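PDB 3IF2: aminotransferase from Psychrobacter arcticus 273-4, which binds pyridoxal 5'-phosphate and probably catalyses amino-group transfer between amino acids and keto acids, perhaps as a valine-pyruvate transaminase. Local coordinates for residues A[98-103]-A[260-265]; A[141-146]-A[204-209]; A[375-380]-A[438-443]. One frame throughout, in Å; residues are numbered along the deposited sequence. Where two conformers were deposited one is given.

Following the chain from the N terminus, residues 98-103 at the end of helix 86-100 open the widest loop, which interaction 1 closes when 260-265 packs against them, just ahead of strand 268-273. Within that loop interaction 2 closes a smaller one, joining neighbouring parallel strands 142-149 and 207-213 of the mixed sheet. Interaction 3 follows in series: 375-380, leading into helix 379-388, meets 438-443 at the end of helix 423-441. No two of the contacts touch. Interactions 1 and 2 have nearest atoms about 13 Å apart, and interactions 1 and 3 lie on opposite sides of the chain's centre.

Interaction 1 of 3, residues A[98-103]-A[260-265]; sequences RHYDWN and AHLNWD
W102 and W264 meet with different first torsions: W102 has CG beside its backbone N and anti to the carbonyl carbon (chi1 -61°), whereas W264 has CG anti to the backbone N (chi1 -176°). W264 CB lies over the centre of the six-membered ring of W102. This CH-pi contact measures 3.6 Å from CB of W264 to the ring centroid of W102. The two indoles themselves meet obliquely, planes at 38°, with CE3 of W264 lying 3.8 Å from CB of W102. On the opposite face of the W102 indole sits Y100 CB, offset toward the rim, so the ring is held between its own chain and the facing one. Its edge is used as well: the carbonyl O of L262 lies near the ring plane, 3.7 Å from W102 CZ2. One water, also in that plane, accepts from W102 NE1 (2.9 Å) and donates to L262 O (2.9 Å), bridging two segments that share no direct hydrogen bond; N263 ND2 adds a weak bond to it. L262 CD2 fits between the aromatics, 3.7 Å from CH2 of W102 and 3.9 Å from OH of Y100, its side chain crossing each at about a right angle. An alanine in place of W102 would probably open a gap beside L262 and W264 CB and leave the bridging water without its indole N-H partner. D101, with positive phi, turns the chain out of helix 86-100 just before W102. W102, L262 and W264 all lean on L270 of strand 268-273, and L262 also touches F272, so the contact seats the C-terminal end of helix 86-100 and the loop ahead of that strand against the mixed sheet.

Interaction 2 of 3, residues A[141-146]-A[204-209]; sequences KSVDKS and EGRIGA
S146 and the backbone of R206 to G208 form the tight part of this contact, where strand 142-149 pairs in parallel with the start of strand 207-213. S146 N donates to R206 O at 3.1 Å, and S146 O accepts from G208 N at 2.9 Å, so the peptide groups of S146 straddle I207 in the parallel register. CA-H...O contacts accompany the bonds: K145 CA lies 3.2 Å from R206 O, and I207 CA approaches S146 O. S146 and I207 point to the same face of the sheet, where CD1 of I207 comes within 3.9 Å of S146 CB; A169 of strand 168-170 touches both side chains.

Toward the start of the strands the grip slackens. Past CG the K145 side chain is stretched out and runs by the R206 backbone to G205, where NZ makes a weak hydrogen bond to the carbonyl O at 3.0 Å. The same lysine makes a cation-pi contact with F130. On this more exposed side V143 CG2 only grazes R206 CG at 4.2 Å.

G205, with positive phi, closes helix 200-203 in a Schellman motif and lets the chain enter strand 207-213. Strands 142-149 and 207-213 are adjacent parallel strands of the mostly parallel central sheet, consistent with the large domain of fold-type I PLP-dependent enzymes.

Interaction 3 of 3, residues A[375-380]-A[438-443]; sequences LPISTL and RELYDN
L440, on the last turn of helix 423-441, packs against I377 and P376 in the loop that leads into helix 379-388, a helix-to-loop contact in what is probably the small domain of the aminotransferase fold. CD2 of L440 meets both I377 and L375, lying 3.4 Å from I377 CD1 and 4.0 Å from L375 CD1. The L440 and I377 side chains cross at about a right angle. I377 CG1 sits between the backbone N and the carbonyl carbon (chi1 66°), and the chain continues extended to the CD1 that meets L440. P376 meets the helix backbone, with its ring carbon CG 3.6 Å from the O of L440. L375 CD1 also reaches Y441, 4.0 Å from ring atom CE2, and these two side chains likewise cross at about a right angle. No hydrogen bond joins the two segments; the side-chain contacts are apolar.

A second shell surrounds these groups. L375 touches L382 and I377 touches R385, both of helix 379-388. S378 is the N-cap of that helix, its OG accepting from D381 N. The Y441 ring is anchored at its far end, where OH is hydrogen-bonded to the carbonyl O of K373.

Interaction 1 of 3, residues A[98-103]-A[260-265]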
ATOM      1  N   ARG A  98      17.803  -6.309  22.234  1.00 40.49           N
ATOM      2  CA  ARG A  98      18.062  -7.535  23.034  1.00 40.71           C
ATOM      3  C   ARG A  98      19.018  -8.465  22.319  1.00 41.01           C
ATOM      4  O   ARG A  98      19.964  -8.962  22.915  1.00 41.90           O
ATOM      5  CB  ARG A  98      16.785  -8.393  23.254  1.00 40.80           C
ATOM      6  CG  ARG A  98      15.834  -7.966  24.348  1.00 40.74           C
ATOM      7  CD  ARG A  98      14.875  -9.119  24.779  1.00 40.21           C
ATOM      8  NE  ARG A  98      13.957  -9.647  23.756  1.00 39.24           N
ATOM      9  CZ  ARG A  98      12.830  -9.053  23.329  1.00 38.74           C
ATOM     10  NH1 ARG A  98      12.469  -7.825  23.739  1.00 38.01           N
ATOM     11  NH2 ARG A  98      12.068  -9.676  22.426  1.00 39.04           N
ATOM     12  N   HIS A  99      18.720  -8.723  21.051  1.00 41.32           N
ATOM     13  CA  HIS A  99      19.464  -9.691  20.253  1.00 42.14           C
ATOM     14  C   HIS A  99      20.739  -9.199  19.536  1.00 42.66           C
ATOM     15  O   HIS A  99      21.608 -10.033  19.251  1.00 42.42           O
ATOM     16  CB  HIS A  99      18.509 -10.370  19.253  1.00 42.02           C
ATOM     17  CG  HIS A  99      17.449 -11.196  19.912  1.00 42.32           C
ATOM     18  ND1 HIS A  99      17.745 -12.330  20.633  1.00 42.61           N
ATOM     19  CD2 HIS A  99      16.103 -11.066  19.951  1.00 42.40           C
ATOM     20  CE1 HIS A  99      16.629 -12.862  21.092  1.00 42.17           C
ATOM     21  NE2 HIS A  99      15.619 -12.110  20.697  1.00 42.48           N
ATOM     22  N   TYR A 100      20.848  -7.892  19.244  1.00 43.08           N
ATOM     23  CA  TYR A 100      21.997  -7.339  18.478  1.00 43.50           C
ATOM     24  C   TYR A 100      22.720  -6.112  19.038  1.00 44.27           C
ATOM     25  O   TYR A 100      23.815  -5.786  18.558  1.00 44.60           O
ATOM     26  CB  TYR A 100      21.562  -7.048  17.038  1.00 43.68           C
ATOM     27  CG  TYR A 100      20.912  -8.236  16.371  1.00 43.67           C
ATOM     28  CD1 TYR A 100      21.688  -9.293  15.915  1.00 43.98           C
ATOM     29  CD2 TYR A 100      19.512  -8.330  16.236  1.00 43.50           C
ATOM     30  CE1 TYR A 100      21.106 -10.418  15.317  1.00 44.09           C
ATOM     31  CE2 TYR A 100      18.913  -9.462  15.634  1.00 43.38           C
ATOM     32  CZ  TYR A 100      19.728 -10.493  15.182  1.00 43.60           C
ATOM     33  OH  TYR A 100      19.225 -11.611  14.605  1.00 44.20           O
ATOM     34  N   ASP A 101      22.127  -5.428  20.016  1.00 45.02           N
ATOM     35  CA  ASP A 101      22.744  -4.256  20.650  1.00 45.95           C
ATOM     36  C   ASP A 101      23.111  -3.099  19.656  1.00 44.96           C
ATOM     37  O   ASP A 101      24.191  -2.487  19.738  1.00 45.51           O
ATOM     38  CB  ASP A 101      23.963  -4.710  21.499  1.00 46.91           C
ATOM     39  CG  ASP A 101      24.382  -3.684  22.556  1.00 47.71           C
ATOM     40  OD1 ASP A 101      23.518  -3.065  23.225  1.00 48.43           O
ATOM     41  OD2 ASP A 101      25.601  -3.511  22.739  1.00 49.17           O
ATOM     42  N   TRP A 102      22.197  -2.820  18.721  1.00 43.02           N
ATOM     43  CA  TRP A 102      22.357  -1.728  17.745  1.00 40.62           C
ATOM     44  C   TRP A 102      21.994  -0.339  18.302  1.00 39.55           C
ATOM     45  O   TRP A 102      22.207   0.650  17.609  1.00 40.18           O
ATOM     46  CB  TRP A 102      21.536  -1.994  16.464  1.00 39.34           C
ATOM     47  CG  TRP A 102      21.912  -3.239  15.708  1.00 38.33           C
ATOM     48  CD1 TRP A 102      23.138  -3.810  15.642  1.00 38.18           C
ATOM     49  CD2 TRP A 102      21.073  -3.995  14.822  1.00 38.01           C
ATOM     50  NE1 TRP A 102      23.115  -4.899  14.813  1.00 38.24           N
ATOM     51  CE2 TRP A 102      21.860  -5.039  14.294  1.00 37.82           C
ATOM     52  CE3 TRP A 102      19.728  -3.897  14.432  1.00 38.10           C
ATOM     53  CZ2 TRP A 102      21.355  -5.990  13.396  1.00 37.86           C
ATOM     54  CZ3 TRP A 102      19.217  -4.850  13.539  1.00 38.55           C
ATOM     55  CH2 TRP A 102      20.038  -5.886  13.033  1.00 38.18           C
ATOM     56  N   ASN A 103      21.464  -0.287  19.535  1.00 38.83           N
ATOM     57  CA  ASN A 103      21.049   0.945  20.215  0.50 38.00           C
ATOM     58  C   ASN A 103      19.983   1.715  19.409  1.00 37.51           C
ATOM     59  O   ASN A 103      20.003   2.945  19.313  1.00 37.41           O
ATOM     60  CB  ASN A 103      22.271   1.806  20.581  0.50 37.64           C
ATOM     61  CG  ASN A 103      21.986   2.765  21.722  0.50 37.53           C
ATOM     62  OD1 ASN A 103      21.036   2.572  22.483  0.50 37.59           O
ATOM     63  ND2 ASN A 103      22.813   3.794  21.854  0.50 37.25           N
ATOM     64  N   ALA A 260      26.090 -17.135   8.754  1.00 47.36           N
ATOM     65  CA  ALA A 260      25.925 -15.704   8.404  1.00 46.20           C
ATOM     66  C   ALA A 260      25.641 -14.831   9.620  1.00 45.39           C
ATOM     67  O   ALA A 260      25.131 -15.318  10.624  1.00 44.69           O
ATOM     68  CB  ALA A 260      24.797 -15.531   7.376  1.00 45.93           C
ATOM     69  N   HIS A 261      25.976 -13.548   9.515  1.00 44.96           N
ATOM     70  CA  HIS A 261      25.700 -12.572  10.564  1.00 45.54           C
ATOM     71  C   HIS A 261      24.821 -11.429  10.051  1.00 44.30           C
ATOM     72  O   HIS A 261      25.011 -10.966   8.939  1.00 44.52           O
ATOM     73  CB  HIS A 261      26.992 -12.034  11.164  1.00 47.16           C
ATOM     74  CG  HIS A 261      27.818 -13.088  11.819  1.00 49.73           C
ATOM     75  ND1 HIS A 261      29.197 -13.117  11.739  1.00 51.13           N
ATOM     76  CD2 HIS A 261      27.455 -14.198  12.511  1.00 51.06           C
ATOM     77  CE1 HIS A 261      29.650 -14.168  12.401  1.00 51.99           C
ATOM     78  NE2 HIS A 261      28.612 -14.846  12.869  1.00 52.10           N
ATOM     79  N   LEU A 262      23.838 -11.014  10.858  1.00 43.07           N
ATOM     80  CA  LEU A 262      22.973  -9.883  10.534  1.00 42.09           C
ATOM     81  C   LEU A 262      23.641  -8.688  11.197  1.00 41.24           C
ATOM     82  O   LEU A 262      23.735  -8.641  12.430  1.00 40.82           O
ATOM     83  CB  LEU A 262      21.553 -10.073  11.081  1.00 41.85           C
ATOM     84  CG  LEU A 262      20.518  -9.005  10.684  1.00 41.67           C
ATOM     85  CD1 LEU A 262      20.237  -9.051   9.181  1.00 39.90           C
ATOM     86  CD2 LEU A 262      19.218  -9.191  11.485  1.00 41.24           C
ATOM     87  N   ASN A 263      24.138  -7.759  10.374  1.00 40.36           N
ATOM     88  CA  ASN A 263      24.777  -6.526  10.841  1.00 39.28           C
ATOM     89  C   ASN A 263      24.011  -5.281  10.390  1.00 38.41           C
ATOM     90  O   ASN A 263      23.247  -5.313   9.419  1.00 37.91           O
ATOM     91  CB  ASN A 263      26.225  -6.447  10.349  1.00 39.80           C
ATOM     92  CG  ASN A 263      27.163  -7.401  11.087  1.00 39.97           C
ATOM     93  OD1 ASN A 263      27.853  -8.197  10.455  1.00 40.27           O
ATOM     94  ND2 ASN A 263      27.196  -7.319  12.413  1.00 38.98           N
ATOM     95  N   TRP A 264      24.241  -4.191  11.124  1.00 38.14           N
ATOM     96  CA  TRP A 264      23.624  -2.905  10.868  1.00 37.43           C
ATOM     97  C   TRP A 264      24.452  -1.736  11.419  1.00 37.32           C
ATOM     98  O   TRP A 264      25.223  -1.882  12.381  1.00 36.45           O
ATOM     99  CB  TRP A 264      22.223  -2.874  11.503  1.00 37.68           C
ATOM    100  CG  TRP A 264      21.449  -1.611  11.209  1.00 37.17           C
ATOM    101  CD1 TRP A 264      20.684  -1.349  10.120  1.00 36.76           C
ATOM    102  CD2 TRP A 264      21.432  -0.427  12.005  1.00 36.27           C
ATOM    103  NE1 TRP A 264      20.165  -0.082  10.198  1.00 36.49           N
ATOM    104  CE2 TRP A 264      20.617   0.507  11.348  1.00 36.35           C
ATOM    105  CE3 TRP A 264      22.039  -0.060  13.207  1.00 35.80           C
ATOM    106  CZ2 TRP A 264      20.392   1.790  11.860  1.00 36.05           C
ATOM    107  CZ3 TRP A 264      21.800   1.210  13.718  1.00 35.42           C
ATOM    108  CH2 TRP A 264      20.987   2.113  13.049  1.00 35.18           C
ATOM    109  N   ASP A 265      24.298  -0.594  10.746  1.00 37.24           N
ATOM    110  CA  ASP A 265      24.830   0.710  11.159  1.00 36.68           C
ATOM    111  C   ASP A 265      23.991   1.800  10.450  1.00 37.13           C
ATOM    112  O   ASP A 265      23.087   1.456   9.668  1.00 37.57           O
ATOM    113  CB  ASP A 265      26.345   0.832  10.920  1.00 36.36           C
ATOM    114  CG  ASP A 265      26.747   0.832   9.438  1.00 36.58           C
ATOM    115  OD1 ASP A 265      25.910   1.065   8.520  1.00 35.38           O
ATOM    116  OD2 ASP A 265      27.958   0.609   9.204  1.00 36.33           O
TER
HETATM  117  O   HOH W   1      24.968  -7.057  14.476  1.00 33.45           O

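Interaction 2 of 3, residues A[141-146]-A[204-209]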
ATOM      1  N   LYS A 141      22.048  19.841 -16.245  1.00 46.76           N
ATOM      2  CA  LYS A 141      21.356  20.403 -15.082  1.00 47.89           C
ATOM      3  C   LYS A 141      20.824  19.331 -14.097  1.00 48.46           C
ATOM      4  O   LYS A 141      20.587  19.646 -12.926  1.00 49.16           O
ATOM      5  CB  LYS A 141      20.219  21.348 -15.515  1.00 47.67           C
ATOM      6  N   SER A 142      20.600  18.099 -14.578  1.00 48.21           N
ATOM      7  CA  SER A 142      20.194  16.937 -13.741  1.00 47.46           C
ATOM      8  C   SER A 142      20.901  15.644 -14.240  1.00 46.20           C
ATOM      9  O   SER A 142      21.416  15.617 -15.367  1.00 46.23           O
ATOM     10  CB  SER A 142      18.671  16.776 -13.721  1.00 47.89           C
ATOM     11  OG  SER A 142      18.174  16.426 -14.998  1.00 48.72           O
ATOM     12  N   VAL A 143      20.921  14.588 -13.424  1.00 44.11           N
ATOM     13  CA  VAL A 143      21.636  13.347 -13.780  1.00 42.51           C
ATOM     14  C   VAL A 143      20.937  12.112 -13.227  1.00 41.84           C
ATOM     15  O   VAL A 143      20.496  12.130 -12.091  1.00 42.80           O
ATOM     16  CB  VAL A 143      23.117  13.400 -13.272  1.00 41.93           C
ATOM     17  CG1 VAL A 143      23.185  13.699 -11.782  1.00 41.40           C
ATOM     18  CG2 VAL A 143      23.884  12.114 -13.605  1.00 41.68           C
ATOM     19  N   ASP A 144      20.830  11.057 -14.038  1.00 40.39           N
ATOM     20  CA  ASP A 144      20.229   9.781 -13.603  1.00 38.99           C
ATOM     21  C   ASP A 144      21.207   8.962 -12.764  1.00 37.50           C
ATOM     22  O   ASP A 144      22.398   8.906 -13.071  1.00 37.62           O
ATOM     23  CB  ASP A 144      19.771   8.918 -14.803  1.00 38.54           C
ATOM     24  CG  ASP A 144      18.450   9.374 -15.406  1.00 38.79           C
ATOM     25  OD1 ASP A 144      17.760  10.257 -14.838  1.00 39.15           O
ATOM     26  OD2 ASP A 144      18.082   8.803 -16.451  1.00 38.77           O
ATOM     27  N   LYS A 145      20.701   8.361 -11.692  1.00 35.96           N
ATOM     28  CA  LYS A 145      21.483   7.453 -10.860  1.00 35.45           C
ATOM     29  C   LYS A 145      20.766   6.111 -10.765  1.00 35.77           C
ATOM     30  O   LYS A 145      19.541   6.045 -10.861  1.00 36.63           O
ATOM     31  CB  LYS A 145      21.759   8.021  -9.473  1.00 34.71           C
ATOM     32  CG  LYS A 145      22.498   9.332  -9.483  1.00 33.89           C
ATOM     33  CD  LYS A 145      23.168   9.624  -8.153  1.00 33.52           C
ATOM     34  CE  LYS A 145      23.822  10.986  -8.201  1.00 34.31           C
ATOM     35  NZ  LYS A 145      24.685  11.246  -7.036  1.00 34.59           N
ATOM     36  N   SER A 146      21.544   5.054 -10.560  1.00 35.85           N
ATOM     37  CA  SER A 146      21.041   3.688 -10.500  1.00 35.53           C
ATOM     38  C   SER A 146      21.248   3.034  -9.152  1.00 35.79           C
ATOM     39  O   SER A 146      22.100   3.470  -8.369  1.00 36.41           O
ATOM     40  CB  SER A 146      21.751   2.850 -11.571  1.00 35.17           C
ATOM     41  OG  SER A 146      21.289   3.222 -12.842  1.00 33.85           O
ATOM     42  N   GLU A 204      32.253   7.550 -11.117  1.00 41.04           N
ATOM     43  CA  GLU A 204      31.760   8.891 -11.535  1.00 40.74           C
ATOM     44  C   GLU A 204      30.587   9.510 -10.712  1.00 39.77           C
ATOM     45  O   GLU A 204      30.121  10.606 -11.043  1.00 39.34           O
ATOM     46  CB  GLU A 204      31.436   8.872 -13.048  1.00 41.31           C
ATOM     47  CG  GLU A 204      32.693   8.605 -13.947  1.00 41.57           C
ATOM     48  CD  GLU A 204      32.383   8.382 -15.433  1.00 42.01           C
ATOM     49  OE1 GLU A 204      31.340   7.801 -15.777  1.00 42.43           O
ATOM     50  OE2 GLU A 204      33.215   8.756 -16.278  1.00 42.92           O
ATOM     51  N   GLY A 205      30.129   8.833  -9.657  1.00 38.58           N
ATOM     52  CA  GLY A 205      29.052   9.337  -8.792  1.00 38.02           C
ATOM     53  C   GLY A 205      27.621   9.203  -9.296  1.00 37.34           C
ATOM     54  O   GLY A 205      26.761   9.973  -8.866  1.00 36.65           O
ATOM     55  N   ARG A 206      27.369   8.205 -10.154  1.00 37.25           N
ATOM     56  CA  ARG A 206      26.050   7.948 -10.756  0.50 37.05           C
ATOM     57  C   ARG A 206      25.330   6.714 -10.174  1.00 37.08           C
ATOM     58  O   ARG A 206      24.438   6.138 -10.822  1.00 37.16           O
ATOM     59  CB  ARG A 206      26.199   7.841 -12.288  0.50 36.93           C
ATOM     60  CG  ARG A 206      26.736   9.124 -12.931  0.50 36.76           C
ATOM     61  CD  ARG A 206      26.745   9.070 -14.466  0.50 36.53           C
ATOM     62  NE  ARG A 206      27.656   8.063 -15.004  0.50 36.26           N
ATOM     63  CZ  ARG A 206      27.280   6.881 -15.486  0.50 35.86           C
ATOM     64  NH1 ARG A 206      25.998   6.539 -15.516  0.50 35.40           N
ATOM     65  NH2 ARG A 206      28.199   6.044 -15.952  0.50 35.78           N
ATOM     66  N   ILE A 207      25.706   6.304  -8.955  1.00 36.94           N
ATOM     67  CA  ILE A 207      25.058   5.171  -8.247  1.00 36.82           C
ATOM     68  C   ILE A 207      24.489   5.771  -6.957  1.00 36.57           C
ATOM     69  O   ILE A 207      25.237   6.332  -6.156  1.00 36.89           O
ATOM     70  CB  ILE A 207      26.035   3.991  -7.951  1.00 36.63           C
ATOM     71  CG1 ILE A 207      26.493   3.322  -9.253  1.00 36.32           C
ATOM     72  CG2 ILE A 207      25.386   2.940  -7.046  1.00 36.28           C
ATOM     73  CD1 ILE A 207      25.377   2.627 -10.042  1.00 36.21           C
ATOM     74  N   GLY A 208      23.174   5.692  -6.782  1.00 36.87           N
ATOM     75  CA  GLY A 208      22.500   6.236  -5.586  1.00 37.12           C
ATOM     76  C   GLY A 208      22.462   5.345  -4.343  1.00 36.79           C
ATOM     77  O   GLY A 208      22.421   5.853  -3.229  1.00 37.49           O
ATOM     78  N   ALA A 209      22.463   4.028  -4.540  1.00 36.68           N
ATOM     79  CA  ALA A 209      22.460   3.045  -3.450  1.00 36.30           C
ATOM     80  C   ALA A 209      22.913   1.689  -3.966  1.00 36.37           C
ATOM     81  O   ALA A 209      22.950   1.483  -5.175  1.00 35.69           O
ATOM     82  CB  ALA A 209      21.071   2.925  -2.861  1.00 36.16           C
TER

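Interaction 3 of 3, residues A[375-380]-A[438-443]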
ATOM      1  N   LEU A 375      21.662 -26.336 -22.980  1.00 38.42           N
ATOM      2  CA  LEU A 375      20.302 -26.789 -23.284  1.00 38.42           C
ATOM      3  C   LEU A 375      20.001 -26.380 -24.737  1.00 38.77           C
ATOM      4  O   LEU A 375      20.254 -25.221 -25.098  1.00 38.83           O
ATOM      5  CB  LEU A 375      19.286 -26.194 -22.297  1.00 38.04           C
ATOM      6  CG  LEU A 375      17.817 -26.655 -22.342  1.00 37.84           C
ATOM      7  CD1 LEU A 375      17.677 -28.157 -22.192  1.00 37.47           C
ATOM      8  CD2 LEU A 375      16.977 -25.929 -21.270  1.00 36.72           C
ATOM      9  N   PRO A 376      19.513 -27.326 -25.588  1.00 39.09           N
ATOM     10  CA  PRO A 376      19.250 -26.968 -27.009  1.00 38.83           C
ATOM     11  C   PRO A 376      18.179 -25.890 -27.250  1.00 38.63           C
ATOM     12  O   PRO A 376      18.161 -25.301 -28.327  1.00 39.08           O
ATOM     13  CB  PRO A 376      18.833 -28.298 -27.653  1.00 38.95           C
ATOM     14  CG  PRO A 376      19.157 -29.342 -26.669  1.00 39.07           C
ATOM     15  CD  PRO A 376      19.131 -28.725 -25.322  1.00 38.85           C
ATOM     16  N   ILE A 377      17.295 -25.668 -26.273  1.00 37.64           N
ATOM     17  CA  ILE A 377      16.288 -24.608 -26.331  1.00 36.72           C
ATOM     18  C   ILE A 377      16.596 -23.615 -25.208  1.00 35.92           C
ATOM     19  O   ILE A 377      17.435 -23.891 -24.348  1.00 35.64           O
ATOM     20  CB  ILE A 377      14.826 -25.189 -26.260  1.00 36.48           C
ATOM     21  CG1 ILE A 377      14.502 -25.858 -24.903  1.00 35.88           C
ATOM     22  CG2 ILE A 377      14.597 -26.173 -27.428  1.00 34.97           C
ATOM     23  CD1 ILE A 377      13.072 -26.386 -24.799  1.00 35.36           C
ATOM     24  N   SER A 378      15.965 -22.446 -25.254  1.00 34.72           N
ATOM     25  CA  SER A 378      16.109 -21.456 -24.174  1.00 34.73           C
ATOM     26  C   SER A 378      15.155 -21.871 -23.051  1.00 34.90           C
ATOM     27  O   SER A 378      14.143 -22.542 -23.316  1.00 35.59           O
ATOM     28  CB  SER A 378      15.775 -20.027 -24.639  1.00 33.57           C
ATOM     29  OG  SER A 378      14.399 -19.858 -24.902  1.00 32.70           O
ATOM     30  N   THR A 379      15.455 -21.466 -21.819  1.00 34.39           N
ATOM     31  CA  THR A 379      14.576 -21.776 -20.683  1.00 34.35           C
ATOM     32  C   THR A 379      13.203 -21.097 -20.803  1.00 35.65           C
ATOM     33  O   THR A 379      12.228 -21.635 -20.283  1.00 35.44           O
ATOM     34  CB  THR A 379      15.249 -21.555 -19.330  1.00 33.49           C
ATOM     35  OG1 THR A 379      15.851 -20.257 -19.274  1.00 32.87           O
ATOM     36  CG2 THR A 379      16.311 -22.635 -19.113  1.00 32.69           C
ATOM     37  N   LEU A 380      13.115 -19.961 -21.512  1.00 37.72           N
ATOM     38  CA  LEU A 380      11.803 -19.352 -21.840  1.00 39.53           C
ATOM     39  C   LEU A 380      10.966 -20.299 -22.717  1.00 40.93           C
ATOM     40  O   LEU A 380       9.742 -20.319 -22.603  1.00 40.81           O
ATOM     41  CB  LEU A 380      11.944 -18.002 -22.560  1.00 39.70           C
ATOM     42  CG  LEU A 380      10.621 -17.274 -22.952  1.00 40.02           C
ATOM     43  CD1 LEU A 380       9.681 -17.085 -21.729  1.00 39.12           C
ATOM     44  CD2 LEU A 380      10.881 -15.942 -23.675  1.00 38.59           C
ATOM     45  N   ARG A 438      15.375 -34.553 -20.541  1.00 38.99           N
ATOM     46  CA  ARG A 438      16.145 -35.702 -21.033  1.00 39.42           C
ATOM     47  C   ARG A 438      15.922 -35.888 -22.532  1.00 40.34           C
ATOM     48  O   ARG A 438      16.881 -36.074 -23.272  1.00 40.91           O
ATOM     49  CB  ARG A 438      15.793 -36.996 -20.297  1.00 39.51           C
ATOM     50  CG  ARG A 438      16.379 -37.133 -18.881  1.00 39.23           C
ATOM     51  CD  ARG A 438      16.337 -38.611 -18.411  1.00 38.89           C
ATOM     52  NE  ARG A 438      15.013 -39.218 -18.579  1.00 38.60           N
ATOM     53  CZ  ARG A 438      13.973 -39.103 -17.745  1.00 38.05           C
ATOM     54  NH1 ARG A 438      14.043 -38.391 -16.611  1.00 37.77           N
ATOM     55  NH2 ARG A 438      12.825 -39.709 -18.066  1.00 37.94           N
ATOM     56  N   GLU A 439      14.659 -35.798 -22.958  1.00 41.11           N
ATOM     57  CA  GLU A 439      14.257 -35.937 -24.372  1.00 41.73           C
ATOM     58  C   GLU A 439      14.973 -34.888 -25.254  1.00 42.39           C
ATOM     59  O   GLU A 439      15.389 -35.213 -26.375  1.00 43.14           O
ATOM     60  CB  GLU A 439      12.713 -35.864 -24.479  1.00 41.94           C
ATOM     61  CG  GLU A 439      12.066 -36.264 -25.805  1.00 42.17           C
ATOM     62  CD  GLU A 439      12.178 -35.228 -26.916  1.00 43.00           C
ATOM     63  OE1 GLU A 439      12.325 -34.011 -26.644  1.00 44.13           O
ATOM     64  OE2 GLU A 439      12.098 -35.632 -28.090  1.00 43.43           O
ATOM     65  N   LEU A 440      15.109 -33.657 -24.741  1.00 42.32           N
ATOM     66  CA  LEU A 440      15.827 -32.561 -25.425  1.00 42.49           C
ATOM     67  C   LEU A 440      17.320 -32.864 -25.568  1.00 42.17           C
ATOM     68  O   LEU A 440      17.869 -32.725 -26.669  1.00 43.15           O
ATOM     69  CB  LEU A 440      15.639 -31.199 -24.715  1.00 43.09           C
ATOM     70  CG  LEU A 440      14.367 -30.351 -24.942  1.00 43.73           C
ATOM     71  CD1 LEU A 440      13.093 -31.166 -25.272  1.00 44.10           C
ATOM     72  CD2 LEU A 440      14.146 -29.403 -23.725  1.00 43.68           C
ATOM     73  N   TYR A 441      17.970 -33.260 -24.475  1.00 41.00           N
ATOM     74  CA  TYR A 441      19.405 -33.616 -24.519  1.00 40.64           C
ATOM     75  C   TYR A 441      19.712 -34.843 -25.392  1.00 41.11           C
ATOM     76  O   TYR A 441      20.767 -34.902 -26.022  1.00 40.77           O
ATOM     77  CB  TYR A 441      19.997 -33.842 -23.121  1.00 40.09           C
ATOM     78  CG  TYR A 441      20.388 -32.586 -22.361  1.00 39.54           C
ATOM     79  CD1 TYR A 441      21.546 -31.879 -22.704  1.00 39.18           C
ATOM     80  CD2 TYR A 441      19.641 -32.133 -21.262  1.00 39.40           C
ATOM     81  CE1 TYR A 441      21.937 -30.733 -21.995  1.00 39.15           C
ATOM     82  CE2 TYR A 441      20.029 -30.987 -20.542  1.00 39.11           C
ATOM     83  CZ  TYR A 441      21.176 -30.300 -20.919  1.00 38.75           C
ATOM     84  OH  TYR A 441      21.561 -29.203 -20.226  1.00 38.30           O
ATOM     85  N   ASP A 442      18.790 -35.802 -25.428  1.00 42.11           N
ATOM     86  CA  ASP A 442      18.963 -37.042 -26.210  1.00 42.39           C
ATOM     87  C   ASP A 442      18.929 -36.880 -27.735  1.00 42.74           C
ATOM     88  O   ASP A 442      19.298 -37.816 -28.416  1.00 42.24           O
ATOM     89  CB  ASP A 442      17.945 -38.119 -25.760  1.00 42.27           C
ATOM     90  CG  ASP A 442      18.228 -38.679 -24.347  1.00 42.52           C
ATOM     91  OD1 ASP A 442      19.366 -38.533 -23.827  1.00 42.24           O
ATOM     92  OD2 ASP A 442      17.296 -39.292 -23.757  1.00 42.50           O
ATOM     93  N   ASN A 443      18.492 -35.724 -28.258  1.00 44.34           N
ATOM     94  CA  ASN A 443      18.438 -35.439 -29.717  1.00 45.58           C
ATOM     95  C   ASN A 443      19.259 -34.167 -30.061  1.00 46.37           C
ATOM     96  O   ASN A 443      18.807 -33.056 -29.790  1.00 46.80           O
ATOM     97  CB  ASN A 443      16.971 -35.268 -30.173  1.00 45.72           C
ATOM     98  CG  ASN A 443      16.013 -36.264 -29.505  1.00 46.12           C
ATOM     99  OD1 ASN A 443      16.332 -37.443 -29.320  1.00 45.97           O
ATOM    100  ND2 ASN A 443      14.832 -35.781 -29.138  1.00 46.12           N
TER